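Local coordinates for computational Design of Enzyme (PDB 3TP4), which is a computationally designed enzyme on a glycosyl hydrolase family 26 scaffold, probably built to carry an activated serine in a catalytic triad, at residues A[92-97]-A[152-157]; A[96-101]-A[106-111]. All blocks are in the same frame, centred on the assembly; numbering follows the deposited sequence.

In the fold
Both contacts use helix 87-104 of the TIM-barrel domain, and both are largely buried. Contact 1 (92-97 with 152-157) lies in the outer layer, joining that helix to the next long barrel helix, 141-157; contact 2 (96-101 with 106-111) lies one layer inward, between the same helix and strand 107-113. The chemistry follows the layers: contact 1 is wholly apolar, with a partly exposed margin at Ala157, whereas contact 2 buries an amide and two hydrogen bonds to helix carbonyls, one of them weak, beside its aliphatic packing. Their centres are about 9 Å apart, and they merge where Phe94 CZ packs on Val110 CG2 at 3.8 Å and Leu154 CD1 approaches Ile98 CD1.

Contact 1: A[92-97]-A[152-157]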
loop_
_atom_site.group_PDB
_atom_site.type_symbol
_atom_site.label_atom_id
_atom_site.label_comp_id
_atom_site.label_asym_id
_atom_site.label_seq_id
_atom_site.Cartn_x
_atom_site.Cartn_y
_atom_site.Cartn_z
ATOM N N ALA A 92 -19.306 8.239 1.492
ATOM C CA ALA A 92 -20.113 8.309 0.278
ATOM C C ALA A 92 -19.496 9.271 -0.737
ATOM O O ALA A 92 -19.529 9.018 -1.943
ATOM C CB ALA A 92 -21.551 8.716 0.602
ATOM N N LEU A 93 -18.942 10.372 -0.239
ATOM C CA LEU A 93 -18.224 11.331 -1.071
ATOM C C LEU A 93 -16.962 10.685 -1.675
ATOM O O LEU A 93 -16.719 10.775 -2.880
ATOM C CB LEU A 93 -17.832 12.550 -0.238
ATOM C CG LEU A 93 -18.955 13.522 0.144
ATOM C CD1 LEU A 93 -18.453 14.544 1.147
ATOM C CD2 LEU A 93 -19.512 14.217 -1.091
ATOM N N PHE A 94 -16.170 10.052 -0.814
ATOM C CA PHE A 94 -14.966 9.325 -1.219
ATOM C C PHE A 94 -15.360 8.405 -2.363
ATOM O O PHE A 94 -14.779 8.455 -3.450
ATOM C CB PHE A 94 -14.438 8.524 -0.024
ATOM C CG PHE A 94 -12.986 8.128 -0.126
ATOM C CD1 PHE A 94 -12.332 8.087 -1.350
ATOM C CD2 PHE A 94 -12.276 7.785 1.016
ATOM C CE1 PHE A 94 -10.983 7.709 -1.435
ATOM C CE2 PHE A 94 -10.929 7.403 0.944
ATOM C CZ PHE A 94 -10.287 7.367 -0.282
ATOM N N ALA A 95 -16.390 7.597 -2.129
ATOM C CA ALA A 95 -16.867 6.653 -3.129
ATOM C C ALA A 95 -17.302 7.345 -4.407
ATOM O O ALA A 95 -17.106 6.816 -5.501
ATOM C CB ALA A 95 -18.012 5.809 -2.572
ATOM N N ASP A 96 -17.921 8.514 -4.267
ATOM C CA ASP A 96 -18.389 9.265 -5.427
ATOM C C ASP A 96 -17.216 9.717 -6.307
ATOM O O ASP A 96 -17.258 9.603 -7.533
ATOM C CB ASP A 96 -19.204 10.480 -4.979
ATOM C CG ASP A 96 -19.701 11.316 -6.149
ATOM O OD1 ASP A 96 -20.399 10.760 -7.022
ATOM O OD2 ASP A 96 -19.374 12.522 -6.203
ATOM N N TYR A 97 -16.173 10.228 -5.670
ATOM C CA TYR A 97 -14.987 10.680 -6.388
ATOM C C TYR A 97 -14.239 9.518 -7.043
ATOM O O TYR A 97 -13.638 9.688 -8.106
ATOM C CB TYR A 97 -14.066 11.448 -5.447
ATOM C CG TYR A 97 -14.448 12.902 -5.259
ATOM C CD1 TYR A 97 -15.783 13.293 -5.179
ATOM C CD2 TYR A 97 -13.471 13.883 -5.149
ATOM C CE1 TYR A 97 -16.127 14.624 -5.000
ATOM C CE2 TYR A 97 -13.801 15.206 -4.977
ATOM C CZ TYR A 97 -15.130 15.574 -4.900
ATOM O OH TYR A 97 -15.443 16.901 -4.726
ATOM N N ALA A 152 -13.570 -1.095 4.716
ATOM C CA ALA A 152 -14.378 -2.120 4.068
ATOM C C ALA A 152 -15.672 -1.495 3.518
ATOM O O ALA A 152 -16.157 -1.867 2.445
ATOM C CB ALA A 152 -14.688 -3.256 5.042
ATOM N N GLU A 153 -16.219 -0.539 4.260
ATOM C CA GLU A 153 -17.416 0.186 3.822
ATOM C C GLU A 153 -17.139 0.945 2.528
ATOM O O GLU A 153 -17.945 0.941 1.599
ATOM C CB GLU A 153 -17.845 1.179 4.907
ATOM C CG GLU A 153 -18.602 0.555 6.067
ATOM C CD GLU A 153 -20.043 0.245 5.714
ATOM O OE1 GLU A 153 -20.445 0.525 4.563
ATOM O OE2 GLU A 153 -20.775 -0.276 6.585
ATOM N N LEU A 154 -15.988 1.604 2.479
ATOM C CA LEU A 154 -15.599 2.359 1.288
ATOM C C LEU A 154 -15.458 1.417 0.106
ATOM O O LEU A 154 -15.958 1.687 -0.990
ATOM C CB LEU A 154 -14.277 3.087 1.523
ATOM C CG LEU A 154 -13.674 3.715 0.256
ATOM C CD1 LEU A 154 -14.520 4.889 -0.213
ATOM C CD2 LEU A 154 -12.232 4.141 0.491
ATOM N N ALA A 155 -14.765 0.308 0.335
ATOM C CA ALA A 155 -14.585 -0.695 -0.699
ATOM C C ALA A 155 -15.934 -1.088 -1.295
ATOM O O ALA A 155 -16.104 -1.088 -2.514
ATOM C CB ALA A 155 -13.863 -1.921 -0.132
ATOM N N ASP A 156 -16.898 -1.420 -0.436
ATOM C CA ASP A 156 -18.194 -1.900 -0.921
ATOM C C ASP A 156 -19.013 -0.815 -1.638
ATOM O O ASP A 156 -19.815 -1.117 -2.528
ATOM C CB ASP A 156 -19.013 -2.522 0.217
ATOM C CG ASP A 156 -20.372 -3.040 -0.255
ATOM O OD1 ASP A 156 -20.403 -4.019 -1.031
ATOM O OD2 ASP A 156 -21.409 -2.469 0.153
ATOM N N ALA A 157 -18.809 0.441 -1.251
ATOM C CA ALA A 157 -19.516 1.567 -1.873
ATOM C C ALA A 157 -18.916 1.995 -3.223
ATOM O O ALA A 157 -19.574 2.655 -4.034
ATOM C CB ALA A 157 -19.567 2.753 -0.910
#
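Leu154 packs against Phe94 and Ala95 in an apolar helix-helix contact on the outside of the barrel, where helices 87-104 and 141-157 lie side by side. The axes of the two short segments come within 9.1 Å and cross at -42°, a spacing consistent with the small side chains of Ala95 and Ala157 where the backbones are nearest. Leu154 does most of the filling with its two methyl branches. Leu154 CD2 sits over one face of the Phe94 ring in a CH-pi contact, 3.7 Å from the centroid and displaced toward the rim, with Phe94 CE2 3.5 Å away. Leu154 CD1 instead lies at the root of the ring, 3.6 Å from Phe94 CB, and also 3.8 Å from the backbone N of Ala95. Phe94 holds CG anti to its own N (chi1 -159°), which sends the ring inward past Leu154; the two side chains cross at about a right angle. Trp69 meets the same phenyl ring edge-to-face, and Ile73 touches the Phe94 side chain. Further along, Ala95 CB meets Ala157 CB at 3.8 Å, methyl against methyl, near the end of helix 141-157. With only carbon surfaces meeting between side chains, this pairing relies on shape and dispersion rather than directional bonds.

Contact 2: A[96-101]-A[106-111]; sequences DYIRKA and GVNTVG
Asn108 reaches from strand 107-113 to the barrel-facing side of helix 87-104, across the helix-to-strand half of a beta-alpha-beta unit (66-70, 87-104, 107-113) in the TIM barrel. Strand and helix run roughly antiparallel, 149° between the directions of the short segments, whose axes are 8.5 Å apart. The Asn108 side chain leaves the strand toward the helix, its CG anti to the carbonyl carbon (chi1 -74°), and brings the amide between Ile98 and Ala101, one helical turn apart. Its two ends do different work. Asn108 ND2 gives a weak, bent hydrogen bond to Ile98 O at 3.3 Å. OD1 rests 3.5 Å from the methyl CB of Ala101, but its polar partner is Trp69 NE1 on the neighbouring strand 66-70. The buried amide thus links helix and two strands, and bonds at both ends probably fix which way round it is turned.

Ile98 crosses the Asn108 side chain at a slant, and both its branches touch the amide: CG2 on the ND2 side, 3.7 Å from that nitrogen, and CG1 beside OD1. From CG1 the chain runs on to CD1, 4.3 Å from Val110 CG2. That loose aliphatic contact is backed by Ile168 of strand 168-174, which touches both residues. On the outer side of the helix, Lys100 and Asp96 pair in a salt bridge one turn apart, with Lys100 NZ also bonded to Asp50 O. Where the chain turns from helix into strand, the backbones themselves join: Gly106 N donates to Ala101 O at 2.9 Å, approaching 30° out of the carbonyl plane.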
loop_
_atom_site.group_PDB
_atom_site.type_symbol
_atom_site.label_atom_id
_atom_site.label_comp_id
_atom_site.label_asym_id
_atom_site.label_seq_id
_atom_site.Cartn_x
_atom_site.Cartn_y
_atom_site.Cartn_z
ATOM N N ASP A 96 -17.921 8.514 -4.267
ATOM C CA ASP A 96 -18.389 9.265 -5.427
ATOM C C ASP A 96 -17.216 9.717 -6.307
ATOM O O ASP A 96 -17.258 9.603 -7.533
ATOM C CB ASP A 96 -19.204 10.480 -4.979
ATOM C CG ASP A 96 -19.701 11.316 -6.149
ATOM O OD1 ASP A 96 -20.399 10.760 -7.022
ATOM O OD2 ASP A 96 -19.374 12.522 -6.203
ATOM N N TYR A 97 -16.173 10.228 -5.670
ATOM C CA TYR A 97 -14.987 10.680 -6.388
ATOM C C TYR A 97 -14.239 9.518 -7.043
ATOM O O TYR A 97 -13.638 9.688 -8.106
ATOM C CB TYR A 97 -14.066 11.448 -5.447
ATOM C CG TYR A 97 -14.448 12.902 -5.259
ATOM C CD1 TYR A 97 -15.783 13.293 -5.179
ATOM C CD2 TYR A 97 -13.471 13.883 -5.149
ATOM C CE1 TYR A 97 -16.127 14.624 -5.000
ATOM C CE2 TYR A 97 -13.801 15.206 -4.977
ATOM C CZ TYR A 97 -15.130 15.574 -4.900
ATOM O OH TYR A 97 -15.443 16.901 -4.726
ATOM N N ILE A 98 -14.276 8.346 -6.412
ATOM C CA ILE A 98 -13.670 7.141 -6.985
ATOM C C ILE A 98 -14.462 6.708 -8.209
ATOM O O ILE A 98 -13.891 6.305 -9.227
ATOM C CB ILE A 98 -13.617 5.971 -5.957
ATOM C CG1 ILE A 98 -12.452 6.163 -4.984
ATOM C CG2 ILE A 98 -13.486 4.621 -6.665
ATOM C CD1 ILE A 98 -12.474 5.206 -3.789
ATOM N N ARG A 99 -15.787 6.792 -8.110
ATOM C CA ARG A 99 -16.659 6.462 -9.239
ATOM C C ARG A 99 -16.401 7.401 -10.424
ATOM O O ARG A 99 -16.329 6.969 -11.582
ATOM C CB ARG A 99 -18.135 6.541 -8.811
ATOM C CG ARG A 99 -18.641 5.296 -8.084
ATOM C CD ARG A 99 -19.925 5.551 -7.278
ATOM N NE ARG A 99 -20.876 6.402 -7.991
ATOM C CZ ARG A 99 -21.611 6.000 -9.023
ATOM N NH1 ARG A 99 -21.518 4.750 -9.466
ATOM N NH2 ARG A 99 -22.447 6.851 -9.614
ATOM N N LYS A 100 -16.268 8.687 -10.121
ATOM C CA LYS A 100 -16.006 9.700 -11.137
ATOM C C LYS A 100 -14.677 9.438 -11.839
ATOM O O LYS A 100 -14.555 9.629 -13.055
ATOM C CB LYS A 100 -16.015 11.092 -10.505
ATOM C CG LYS A 100 -17.431 11.642 -10.280
ATOM C CD LYS A 100 -17.445 12.855 -9.367
ATOM C CE LYS A 100 -18.860 13.506 -9.334
ATOM N NZ LYS A 100 -19.053 14.348 -8.114
ATOM N N ALA A 101 -13.688 8.985 -11.070
ATOM C CA ALA A 101 -12.368 8.732 -11.624
ATOM C C ALA A 101 -12.445 7.521 -12.528
ATOM O O ALA A 101 -11.862 7.498 -13.613
ATOM C CB ALA A 101 -11.355 8.503 -10.503
ATOM N N GLY A 106 -9.619 6.553 -15.229
ATOM C CA GLY A 106 -8.432 6.406 -14.402
ATOM C C GLY A 106 -8.440 5.161 -13.524
ATOM O O GLY A 106 -9.474 4.499 -13.379
ATOM N N VAL A 107 -7.278 4.849 -12.944
ATOM C CA VAL A 107 -7.128 3.767 -11.966
ATOM C C VAL A 107 -6.995 4.384 -10.568
ATOM O O VAL A 107 -6.280 5.364 -10.373
ATOM C CB VAL A 107 -5.880 2.888 -12.278
ATOM C CG1 VAL A 107 -5.602 1.879 -11.145
ATOM C CG2 VAL A 107 -6.059 2.159 -13.612
ATOM N N ASN A 108 -7.696 3.817 -9.597
ATOM C CA ASN A 108 -7.723 4.390 -8.259
ATOM C C ASN A 108 -6.748 3.721 -7.299
ATOM O O ASN A 108 -6.679 2.490 -7.222
ATOM C CB ASN A 108 -9.142 4.315 -7.669
ATOM C CG ASN A 108 -10.092 5.331 -8.292
ATOM O OD1 ASN A 108 -10.103 6.502 -7.905
ATOM N ND2 ASN A 108 -10.901 4.885 -9.247
ATOM N N THR A 109 -6.005 4.535 -6.560
ATOM C CA THR A 109 -5.216 4.023 -5.449
ATOM C C THR A 109 -5.574 4.767 -4.163
ATOM O O THR A 109 -5.768 5.987 -4.171
ATOM C CB THR A 109 -3.711 4.129 -5.714
ATOM O OG1 THR A 109 -3.000 3.535 -4.618
ATOM C CG2 THR A 109 -3.295 5.585 -5.845
ATOM N N VAL A 110 -5.678 4.014 -3.071
ATOM C CA VAL A 110 -6.056 4.546 -1.767
ATOM C C VAL A 110 -5.023 4.097 -0.746
ATOM O O VAL A 110 -4.753 2.898 -0.604
ATOM C CB VAL A 110 -7.440 4.031 -1.327
ATOM C CG1 VAL A 110 -7.671 4.336 0.153
ATOM C CG2 VAL A 110 -8.566 4.616 -2.217
ATOM N N GLY A 111 -4.436 5.057 -0.042
ATOM C CA GLY A 111 -3.369 4.762 0.903
ATOM C C GLY A 111 -3.778 5.152 2.312
ATOM O O GLY A 111 -4.496 6.127 2.501
#